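Long-range contacts in CRISPR-associated endonuclease C2c1 (Alicyclobacillus acidoterrestris, PDB 5U31), which is an RNA-guided, PAM-dependent DNA endonuclease of bacterial CRISPR adaptive immunity, protecting the cell against viruses, plasmids and other mobile genetic elements: residues P128-A134 with K189-V194; R193-D197 with A213-D218. The protein carries 3 engineered substitutions. All coordinates share one frame. Numbering follows the deposited sequence.

Contact 1: P128-A134 with K189-V194; sequences PLADKDA and KPLMRV. With SO4 (sulfate ion), chain F; nucleotides of chain D.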
ATOM      1  N   PRO A 128      33.200 -26.256  -8.338  1.00 29.36           N
ATOM      2  CA  PRO A 128      33.098 -27.330  -9.339  1.00 30.09           C
ATOM      3  C   PRO A 128      32.827 -26.833 -10.749  1.00 34.79           C
ATOM      4  O   PRO A 128      33.200 -27.512 -11.712  1.00 55.69           O
ATOM      5  CB  PRO A 128      31.942 -28.188  -8.812  1.00 29.63           C
ATOM      6  CG  PRO A 128      31.935 -27.945  -7.358  1.00 29.64           C
ATOM      7  CD  PRO A 128      32.298 -26.505  -7.200  1.00 29.32           C
ATOM      8  N   LEU A 129      32.202 -25.669 -10.910  1.00 29.00           N
ATOM      9  CA  LEU A 129      31.937 -25.154 -12.246  1.00 28.89           C
ATOM     10  C   LEU A 129      33.006 -24.191 -12.749  1.00 37.78           C
ATOM     11  O   LEU A 129      33.028 -23.891 -13.947  1.00 53.45           O
ATOM     12  CB  LEU A 129      30.572 -24.465 -12.296  1.00 28.54           C
ATOM     13  CG  LEU A 129      29.322 -25.291 -11.980  1.00 28.54           C
ATOM     14  CD1 LEU A 129      28.101 -24.408 -12.058  1.00 28.22           C
ATOM     15  CD2 LEU A 129      29.186 -26.463 -12.922  1.00 28.89           C
ATOM     16  N   ALA A 130      33.890 -23.695 -11.888  1.00 28.94           N
ATOM     17  CA  ALA A 130      34.899 -22.740 -12.330  1.00 31.14           C
ATOM     18  C   ALA A 130      36.321 -23.107 -11.946  1.00 34.96           C
ATOM     19  O   ALA A 130      37.258 -22.560 -12.541  1.00 37.31           O
ATOM     20  CB  ALA A 130      34.589 -21.336 -11.789  1.00 38.68           C
ATOM     21  N   ASP A 131      36.522 -24.004 -10.987  1.00 29.59           N
ATOM     22  CA  ASP A 131      37.858 -24.405 -10.573  1.00 33.92           C
ATOM     23  C   ASP A 131      38.292 -25.605 -11.404  1.00 37.51           C
ATOM     24  O   ASP A 131      37.600 -26.628 -11.436  1.00 38.81           O
ATOM     25  CB  ASP A 131      37.880 -24.741  -9.082  1.00 44.53           C
ATOM     26  CG  ASP A 131      39.274 -24.775  -8.507  1.00 55.25           C
ATOM     27  OD1 ASP A 131      39.514 -24.066  -7.509  1.00 62.01           O
ATOM     28  OD2 ASP A 131      40.130 -25.503  -9.050  1.00 58.54           O
ATOM     29  N   LYS A 132      39.434 -25.468 -12.079  1.00 49.34           N
ATOM     30  CA  LYS A 132      39.950 -26.553 -12.905  1.00 50.21           C
ATOM     31  C   LYS A 132      40.158 -27.827 -12.100  1.00 42.06           C
ATOM     32  O   LYS A 132      39.967 -28.930 -12.626  1.00 38.93           O
ATOM     33  CB  LYS A 132      41.263 -26.123 -13.558  1.00 66.86           C
ATOM     34  CG  LYS A 132      41.426 -26.544 -15.003  1.00 90.42           C
ATOM     35  CD  LYS A 132      42.590 -25.798 -15.641  1.00108.10           C
ATOM     36  CE  LYS A 132      42.559 -25.896 -17.160  1.00112.67           C
ATOM     37  NZ  LYS A 132      43.649 -25.097 -17.793  1.00108.86           N
ATOM     38  N   ASP A 133      40.534 -27.704 -10.826  1.00 44.98           N
ATOM     39  CA  ASP A 133      40.907 -28.850 -10.006  1.00 42.17           C
ATOM     40  C   ASP A 133      39.919 -29.108  -8.879  1.00 34.48           C
ATOM     41  O   ASP A 133      40.277 -29.743  -7.882  1.00 40.61           O
ATOM     42  CB  ASP A 133      42.308 -28.653  -9.427  1.00 46.06           C
ATOM     43  CG  ASP A 133      43.335 -28.291 -10.484  1.00 55.57           C
ATOM     44  OD1 ASP A 133      43.483 -29.045 -11.472  1.00 53.63           O
ATOM     45  OD2 ASP A 133      43.994 -27.241 -10.322  1.00 63.27           O
ATOM     46  N   ALA A 134      38.686 -28.633  -9.012  1.00 35.19           N
ATOM     47  CA  ALA A 134      37.729 -28.748  -7.921  1.00 31.14           C
ATOM     48  C   ALA A 134      37.271 -30.189  -7.741  1.00 31.47           C
ATOM     49  O   ALA A 134      37.144 -30.949  -8.706  1.00 39.67           O
ATOM     50  CB  ALA A 134      36.523 -27.848  -8.164  1.00 34.09           C
ATOM     51  N   LYS A 189      35.055 -29.388 -17.589  1.00 61.33           N
ATOM     52  CA  LYS A 189      35.377 -29.429 -16.163  1.00 56.76           C
ATOM     53  C   LYS A 189      35.441 -28.036 -15.564  1.00 75.73           C
ATOM     54  O   LYS A 189      34.874 -27.827 -14.478  1.00105.56           O
ATOM     55  CB  LYS A 189      36.677 -30.203 -15.932  1.00 56.08           C
ATOM     56  CG  LYS A 189      37.065 -30.299 -14.468  1.00 54.45           C
ATOM     57  CD  LYS A 189      36.008 -31.045 -13.672  1.00 46.13           C
ATOM     58  CE  LYS A 189      36.491 -31.331 -12.262  1.00 34.23           C
ATOM     59  NZ  LYS A 189      36.856 -30.072 -11.569  1.00 36.95           N
ATOM     60  N   PRO A 190      36.095 -27.062 -16.177  1.00 61.07           N
ATOM     61  CA  PRO A 190      35.685 -25.678 -15.928  1.00 42.44           C
ATOM     62  C   PRO A 190      34.601 -25.311 -16.927  1.00 46.91           C
ATOM     63  O   PRO A 190      34.862 -25.248 -18.131  1.00 50.73           O
ATOM     64  CB  PRO A 190      36.975 -24.870 -16.135  1.00 30.18           C
ATOM     65  CG  PRO A 190      38.066 -25.896 -16.372  1.00 34.05           C
ATOM     66  CD  PRO A 190      37.379 -27.114 -16.889  1.00 42.96           C
ATOM     67  N   LEU A 191      33.370 -25.129 -16.456  1.00 39.79           N
ATOM     68  CA  LEU A 191      32.320 -24.642 -17.342  1.00 29.47           C
ATOM     69  C   LEU A 191      32.461 -23.142 -17.554  1.00 29.27           C
ATOM     70  O   LEU A 191      32.536 -22.669 -18.693  1.00 39.27           O
ATOM     71  CB  LEU A 191      30.944 -24.970 -16.761  1.00 29.25           C
ATOM     72  CG  LEU A 191      29.737 -25.222 -17.675  1.00 33.05           C
ATOM     73  CD1 LEU A 191      28.483 -24.637 -17.050  1.00 29.01           C
ATOM     74  CD2 LEU A 191      29.925 -24.699 -19.090  1.00 29.59           C
HETATM   75  N   MSE A 192      32.518 -22.389 -16.462  1.00 33.53           N
HETATM   76  CA  MSE A 192      32.566 -20.939 -16.504  1.00 39.91           C
HETATM   77  C   MSE A 192      33.917 -20.430 -16.054  1.00 42.30           C
HETATM   78  O   MSE A 192      34.791 -21.204 -15.671  1.00 42.25           O
HETATM   79  CB  MSE A 192      31.481 -20.348 -15.614  1.00 33.15           C
HETATM   80  CG  MSE A 192      30.094 -20.848 -15.916  1.00 45.22           C
HETATM   81 SE   MSE A 192      28.909 -20.509 -14.413  1.00 52.71          SE
HETATM   82  CE  MSE A 192      27.264 -21.222 -15.160  1.00 67.27           C
ATOM     83  N   ARG A 193      34.076 -19.115 -16.074  1.00 28.86           N
ATOM     84  CA  ARG A 193      35.311 -18.490 -15.644  1.00 29.03           C
ATOM     85  C   ARG A 193      35.154 -17.946 -14.234  1.00 29.48           C
ATOM     86  O   ARG A 193      34.048 -17.644 -13.781  1.00 37.15           O
ATOM     87  CB  ARG A 193      35.709 -17.369 -16.603  1.00 29.24           C
ATOM     88  CG  ARG A 193      35.435 -17.716 -18.055  1.00 29.46           C
ATOM     89  CD  ARG A 193      35.931 -16.653 -19.005  1.00 29.77           C
ATOM     90  NE  ARG A 193      37.172 -17.075 -19.637  1.00 48.87           N
ATOM     91  CZ  ARG A 193      37.226 -17.764 -20.769  1.00 40.41           C
ATOM     92  NH1 ARG A 193      36.106 -18.093 -21.395  1.00 30.42           N
ATOM     93  NH2 ARG A 193      38.397 -18.117 -21.278  1.00 49.92           N
ATOM     94  N   VAL A 194      36.275 -17.849 -13.528  1.00 32.77           N
ATOM     95  CA  VAL A 194      36.326 -17.062 -12.305  1.00 28.92           C
ATOM     96  C   VAL A 194      36.475 -15.606 -12.731  1.00 31.69           C
ATOM     97  O   VAL A 194      37.505 -15.222 -13.288  1.00 54.45           O
ATOM     98  CB  VAL A 194      37.468 -17.502 -11.389  1.00 29.23           C
ATOM     99  CG1 VAL A 194      37.520 -16.615 -10.174  1.00 29.22           C
ATOM    100  CG2 VAL A 194      37.267 -18.946 -10.977  1.00 29.22           C
TER
HETATM  101  S   SO4 F1201      32.748 -17.581 -21.593  1.00 55.68           S
HETATM  102  O1  SO4 F1201      31.439 -17.016 -21.911  1.00 54.81           O
HETATM  103  O2  SO4 F1201      33.159 -18.448 -22.695  1.00 74.88           O
HETATM  104  O3  SO4 F1201      33.711 -16.497 -21.415  1.00 51.73           O
HETATM  105  O4  SO4 F1201      32.683 -18.374 -20.368  1.00 42.51           O
ATOM    106  P    DT D   6      36.694 -27.965  -3.682  1.00 42.50           P
ATOM    107  OP1  DT D   6      37.378 -29.222  -4.060  1.00 43.85           O
ATOM    108  OP2  DT D   6      35.883 -27.190  -4.658  1.00 30.63           O
ATOM    109  O5'  DT D   6      35.743 -28.263  -2.431  1.00 31.33           O
ATOM    110  C5'  DT D   6      36.199 -29.067  -1.374  1.00 31.95           C
ATOM    111  C4'  DT D   6      35.196 -29.059  -0.242  1.00 31.97           C
ATOM    112  O4'  DT D   6      35.168 -27.765   0.374  1.00 31.74           O
ATOM    113  C3'  DT D   6      33.756 -29.300  -0.666  1.00 31.56           C
ATOM    114  O3'  DT D   6      33.446 -30.671  -0.571  1.00 31.99           O
ATOM    115  C2'  DT D   6      32.932 -28.467   0.332  1.00 34.55           C
ATOM    116  C1'  DT D   6      33.990 -27.699   1.127  1.00 31.61           C
ATOM    117  N1   DT D   6      33.636 -26.281   1.368  1.00 31.18           N
ATOM    118  C2   DT D   6      33.361 -25.881   2.650  1.00 31.40           C
ATOM    119  O2   DT D   6      33.411 -26.635   3.604  1.00 37.39           O
ATOM    120  N3   DT D   6      33.032 -24.559   2.782  1.00 31.02           N
ATOM    121  C4   DT D   6      32.948 -23.617   1.777  1.00 30.47           C
ATOM    122  O4   DT D   6      32.644 -22.449   2.001  1.00 30.22           O
ATOM    123  C5   DT D   6      33.240 -24.105   0.447  1.00 30.28           C
ATOM    124  C7   DT D   6      33.177 -23.178  -0.729  1.00 29.77           C
ATOM    125  C6   DT D   6      33.568 -25.400   0.308  1.00 30.63           C
TER
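Start with L129, near the end of helix 118-130, because its carbonyl and its side chain do different jobs. Its carbonyl has no further helical turn to serve and instead takes two amides from the 189-194 loop: M192 N at 3.0 Å from L129 O, nearly straight, and L191 N at 2.8 Å from the same oxygen, a weak bond with a poor angle. Its side chain runs into an apolar layer, where L129 CD2 lies 4.5 Å from L191 CB and the leucines L103 and L107 of helix 93-107 and L183 of helix 176-185 close round it. All of this sits in the helical REC1 domain. The helix being finished is the one whose residues 119-123 contact the PAM, and the loop that meets its end follows helix 176-185. K189 is covered by as much surface as L129, but it works on the turn that follows. D131 to A134 form a type I beta turn, with an Asx turn inside it (D133 N to D131 OD2, 2.9 Å), and the lysine reaches across so that NZ donates to A134 O at 3.0 Å and, weakly, to K132 O at 3.5 Å. The same alanine faces the DNA: A134 CB packs 3.6 Å from OP2 of DT6 of chain D. A130, the last helical residue, meets the far part of the loop: its CB touches V194 CG2 at 3.7 Å, while its CA lies 3.7 Å from M192 O, so the loop backbone runs close against the helix end.

Contact 2: R193-D197 with A213-D218; sequences RVYTD and AVRTWD. With SO4 (sulfate ion), chain F; nucleotides of chain D.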
ATOM      1  N   ARG A 193      34.076 -19.115 -16.074  1.00 28.86           N
ATOM      2  CA  ARG A 193      35.311 -18.490 -15.644  1.00 29.03           C
ATOM      3  C   ARG A 193      35.154 -17.946 -14.234  1.00 29.48           C
ATOM      4  O   ARG A 193      34.048 -17.644 -13.781  1.00 37.15           O
ATOM      5  CB  ARG A 193      35.709 -17.369 -16.603  1.00 29.24           C
ATOM      6  CG  ARG A 193      35.435 -17.716 -18.055  1.00 29.46           C
ATOM      7  CD  ARG A 193      35.931 -16.653 -19.005  1.00 29.77           C
ATOM      8  NE  ARG A 193      37.172 -17.075 -19.637  1.00 48.87           N
ATOM      9  CZ  ARG A 193      37.226 -17.764 -20.769  1.00 40.41           C
ATOM     10  NH1 ARG A 193      36.106 -18.093 -21.395  1.00 30.42           N
ATOM     11  NH2 ARG A 193      38.397 -18.117 -21.278  1.00 49.92           N
ATOM     12  N   VAL A 194      36.275 -17.849 -13.528  1.00 32.77           N
ATOM     13  CA  VAL A 194      36.326 -17.062 -12.305  1.00 28.92           C
ATOM     14  C   VAL A 194      36.475 -15.606 -12.731  1.00 31.69           C
ATOM     15  O   VAL A 194      37.505 -15.222 -13.288  1.00 54.45           O
ATOM     16  CB  VAL A 194      37.468 -17.502 -11.389  1.00 29.23           C
ATOM     17  CG1 VAL A 194      37.520 -16.615 -10.174  1.00 29.22           C
ATOM     18  CG2 VAL A 194      37.267 -18.946 -10.977  1.00 29.22           C
ATOM     19  N   TYR A 195      35.435 -14.805 -12.488  1.00 28.72           N
ATOM     20  CA  TYR A 195      35.396 -13.442 -13.008  1.00 28.82           C
ATOM     21  C   TYR A 195      36.651 -12.658 -12.644  1.00 29.21           C
ATOM     22  O   TYR A 195      37.241 -11.984 -13.496  1.00 29.53           O
ATOM     23  CB  TYR A 195      34.157 -12.707 -12.498  1.00 28.50           C
ATOM     24  CG  TYR A 195      34.168 -11.254 -12.913  1.00 33.46           C
ATOM     25  CD1 TYR A 195      34.695 -10.276 -12.079  1.00 44.62           C
ATOM     26  CD2 TYR A 195      33.692 -10.866 -14.157  1.00 28.74           C
ATOM     27  CE1 TYR A 195      34.732  -8.960 -12.466  1.00 29.10           C
ATOM     28  CE2 TYR A 195      33.722  -9.545 -14.549  1.00 35.85           C
ATOM     29  CZ  TYR A 195      34.243  -8.596 -13.700  1.00 31.77           C
ATOM     30  OH  TYR A 195      34.278  -7.276 -14.084  1.00 40.07           O
ATOM     31  N   THR A 196      37.059 -12.705 -11.374  1.00 29.26           N
ATOM     32  CA  THR A 196      38.241 -11.947 -10.978  1.00 29.71           C
ATOM     33  C   THR A 196      39.487 -12.458 -11.682  1.00 33.00           C
ATOM     34  O   THR A 196      40.372 -11.668 -12.026  1.00 33.50           O
ATOM     35  CB  THR A 196      38.438 -11.985  -9.461  1.00 29.77           C
ATOM     36  OG1 THR A 196      38.478 -13.342  -9.005  1.00 37.83           O
ATOM     37  CG2 THR A 196      37.318 -11.243  -8.759  1.00 29.47           C
ATOM     38  N   ASP A 197      39.565 -13.760 -11.931  1.00 30.04           N
ATOM     39  CA  ASP A 197      40.722 -14.343 -12.606  1.00 30.44           C
ATOM     40  C   ASP A 197      40.414 -14.586 -14.082  1.00 30.40           C
ATOM     41  O   ASP A 197      40.515 -15.695 -14.595  1.00 48.53           O
ATOM     42  CB  ASP A 197      41.145 -15.629 -11.901  1.00 38.58           C
ATOM     43  CG  ASP A 197      42.474 -16.150 -12.394  1.00 44.35           C
ATOM     44  OD1 ASP A 197      42.476 -17.114 -13.185  1.00 41.99           O
ATOM     45  OD2 ASP A 197      43.515 -15.576 -12.013  1.00 48.52           O
ATOM     46  N   ALA A 213      41.477 -20.872  -6.705  1.00 34.65           N
ATOM     47  CA  ALA A 213      41.061 -20.342  -7.996  1.00 30.70           C
ATOM     48  C   ALA A 213      39.991 -19.274  -7.898  1.00 30.25           C
ATOM     49  O   ALA A 213      39.851 -18.487  -8.842  1.00 30.09           O
ATOM     50  CB  ALA A 213      40.552 -21.464  -8.909  1.00 30.55           C
ATOM     51  N   VAL A 214      39.252 -19.201  -6.792  1.00 30.08           N
ATOM     52  CA  VAL A 214      38.110 -18.311  -6.639  1.00 34.65           C
ATOM     53  C   VAL A 214      38.388 -17.336  -5.502  1.00 29.85           C
ATOM     54  O   VAL A 214      38.889 -17.732  -4.443  1.00 44.89           O
ATOM     55  CB  VAL A 214      36.818 -19.111  -6.369  1.00 29.31           C
ATOM     56  CG1 VAL A 214      35.647 -18.181  -6.140  1.00 30.04           C
ATOM     57  CG2 VAL A 214      36.528 -20.056  -7.514  1.00 29.19           C
ATOM     58  N   ARG A 215      38.067 -16.066  -5.722  1.00 29.69           N
ATOM     59  CA  ARG A 215      38.173 -15.036  -4.700  1.00 35.18           C
ATOM     60  C   ARG A 215      36.810 -14.777  -4.066  1.00 34.91           C
ATOM     61  O   ARG A 215      35.765 -15.036  -4.666  1.00 30.40           O
ATOM     62  CB  ARG A 215      38.726 -13.739  -5.290  1.00 30.04           C
ATOM     63  CG  ARG A 215      40.146 -13.849  -5.781  1.00 30.53           C
ATOM     64  CD  ARG A 215      40.626 -12.533  -6.340  1.00 33.14           C
ATOM     65  NE  ARG A 215      42.054 -12.558  -6.635  1.00 40.26           N
ATOM     66  CZ  ARG A 215      42.573 -13.016  -7.766  1.00 37.02           C
ATOM     67  NH1 ARG A 215      41.782 -13.492  -8.717  1.00 40.37           N
ATOM     68  NH2 ARG A 215      43.884 -12.999  -7.949  1.00 31.98           N
ATOM     69  N   THR A 216      36.837 -14.251  -2.835  1.00 42.81           N
ATOM     70  CA  THR A 216      35.591 -13.971  -2.127  1.00 29.41           C
ATOM     71  C   THR A 216      34.687 -13.049  -2.930  1.00 29.00           C
ATOM     72  O   THR A 216      33.458 -13.135  -2.822  1.00 39.61           O
ATOM     73  CB  THR A 216      35.873 -13.354  -0.755  1.00 29.81           C
ATOM     74  OG1 THR A 216      36.487 -12.071  -0.918  1.00 30.87           O
ATOM     75  CG2 THR A 216      36.790 -14.243   0.052  1.00 43.16           C
ATOM     76  N   TRP A 217      35.273 -12.164  -3.739  1.00 33.14           N
ATOM     77  CA  TRP A 217      34.467 -11.296  -4.586  1.00 28.82           C
ATOM     78  C   TRP A 217      33.642 -12.114  -5.569  1.00 28.40           C
ATOM     79  O   TRP A 217      32.472 -11.801  -5.820  1.00 28.08           O
ATOM     80  CB  TRP A 217      35.367 -10.302  -5.320  1.00 29.13           C
ATOM     81  CG  TRP A 217      36.420  -9.685  -4.443  1.00 39.51           C
ATOM     82  CD1 TRP A 217      37.736 -10.035  -4.374  1.00 41.70           C
ATOM     83  CD2 TRP A 217      36.238  -8.625  -3.497  1.00 40.32           C
ATOM     84  NE1 TRP A 217      38.386  -9.255  -3.449  1.00 37.52           N
ATOM     85  CE2 TRP A 217      37.489  -8.380  -2.898  1.00 39.50           C
ATOM     86  CE3 TRP A 217      35.139  -7.858  -3.099  1.00 36.85           C
ATOM     87  CZ2 TRP A 217      37.673  -7.399  -1.927  1.00 46.50           C
ATOM     88  CZ3 TRP A 217      35.322  -6.885  -2.134  1.00 32.52           C
ATOM     89  CH2 TRP A 217      36.579  -6.663  -1.560  1.00 43.30           C
ATOM     90  N   ASP A 218      34.228 -13.184  -6.119  1.00 30.77           N
ATOM     91  CA  ASP A 218      33.489 -14.060  -7.028  1.00 31.87           C
ATOM     92  C   ASP A 218      32.361 -14.791  -6.309  1.00 33.51           C
ATOM     93  O   ASP A 218      31.301 -15.042  -6.894  1.00 27.61           O
ATOM     94  CB  ASP A 218      34.424 -15.084  -7.669  1.00 28.37           C
ATOM     95  CG  ASP A 218      35.623 -14.455  -8.323  1.00 29.27           C
ATOM     96  OD1 ASP A 218      36.726 -14.533  -7.745  1.00 35.53           O
ATOM     97  OD2 ASP A 218      35.464 -13.888  -9.420  1.00 38.18           O
TER
HETATM   98  S   SO4 F1201      32.748 -17.581 -21.593  1.00 55.68           S
HETATM   99  O1  SO4 F1201      31.439 -17.016 -21.911  1.00 54.81           O
HETATM  100  O2  SO4 F1201      33.159 -18.448 -22.695  1.00 74.88           O
HETATM  101  O3  SO4 F1201      33.711 -16.497 -21.415  1.00 51.73           O
HETATM  102  O4  SO4 F1201      32.683 -18.374 -20.368  1.00 42.51           O
ATOM    103  P    DG D   5      39.035 -21.327  -3.277  1.00 30.75           P
ATOM    104  OP1  DG D   5      39.505 -21.427  -4.677  1.00 35.15           O
ATOM    105  OP2  DG D   5      37.873 -20.475  -2.945  1.00 30.66           O
ATOM    106  O5'  DG D   5      38.679 -22.795  -2.796  1.00 35.03           O
ATOM    107  C5'  DG D   5      39.561 -23.844  -3.060  1.00 31.36           C
ATOM    108  C4'  DG D   5      39.051 -25.110  -2.427  1.00 31.57           C
ATOM    109  O4'  DG D   5      38.757 -24.861  -1.030  1.00 31.76           O
ATOM    110  C3'  DG D   5      37.772 -25.663  -3.035  1.00 31.12           C
ATOM    111  O3'  DG D   5      37.869 -27.061  -3.071  1.00 31.49           O
ATOM    112  C2'  DG D   5      36.691 -25.191  -2.060  1.00 30.89           C
ATOM    113  C1'  DG D   5      37.435 -25.238  -0.737  1.00 31.47           C
ATOM    114  N9   DG D   5      36.921 -24.312   0.271  1.00 31.38           N
ATOM    115  C8   DG D   5      36.592 -22.993   0.092  1.00 31.15           C
ATOM    116  N7   DG D   5      36.168 -22.411   1.180  1.00 32.92           N
ATOM    117  C5   DG D   5      36.231 -23.404   2.144  1.00 31.54           C
ATOM    118  C6   DG D   5      35.899 -23.360   3.518  1.00 31.89           C
ATOM    119  O6   DG D   5      35.471 -22.397   4.180  1.00 33.05           O
ATOM    120  N1   DG D   5      36.107 -24.588   4.136  1.00 32.46           N
ATOM    121  C2   DG D   5      36.577 -25.713   3.510  1.00 32.65           C
ATOM    122  N2   DG D   5      36.712 -26.806   4.274  1.00 33.28           N
ATOM    123  N3   DG D   5      36.892 -25.767   2.224  1.00 32.31           N
ATOM    124  C4   DG D   5      36.693 -24.580   1.606  1.00 31.76           C
TER
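Hydrogen bonds to D218 dominate here, and both carboxylate oxygens are used. OD2 takes the amide T196 N at 2.8 Å, close to straight; OD1 takes the hydroxyl T196 OG1 at a very short 2.5 Å and also the amide R215 N, 2.9 Å from D218 OD1. T196 OG1 is in turn approached by R215 NH1 at 3.3 Å, a weak bond, while R215 NH2 goes to the carbonyl of K206. The 193-197 loop turns back on itself here, with D197 N bonded weakly to V194 O at 2.9 Å, and T196 sits within the turn. The charges of D197 and R215 stay apart, D197 OD2 and R215 NH1 being 4.3 Å from each other. V194 CG2 and V214 CG2 form the apolar pair, at 3.7 Å, and V194 CG1 makes van der Waals contact with the carbonyl oxygen A213 O at 3.3 Å. On the DNA side, A213 N and V214 N both donate to OP1 of DG5 of chain D, at 2.9 and 3.1 Å. Together this makes a helix start with one half of a capping box, preceded by two amides that bind a phosphate: R215 is the N-cap of helix 216-257, and D218 at N3 returns a bond to the N-cap amide.

In the fold
Contacts 1 and 2 lie side by side in the REC1 domain, their centres about 10 Å apart. Along the chain come 128-134, then the loop 189-197, where the two contacts share R193 and V194, then 213-218 leading into helix 216-257. This loop therefore joins the end of helix 118-130 to the start of helix 216-257. The outer segments also meet directly, D131 OD1 lying 3.1 Å from A213 CB. The turn after helix 118-130 and the residues leading into helix 216-257 meet successive nucleotides, DT6 and DG5 of chain D. Helix 118-130 carries PAM-binding residues 119-123, and the V214 side chain lies about 11 Å from that of PAM-binding N401, so the loop joins two elements beside the DNA near the PAM site.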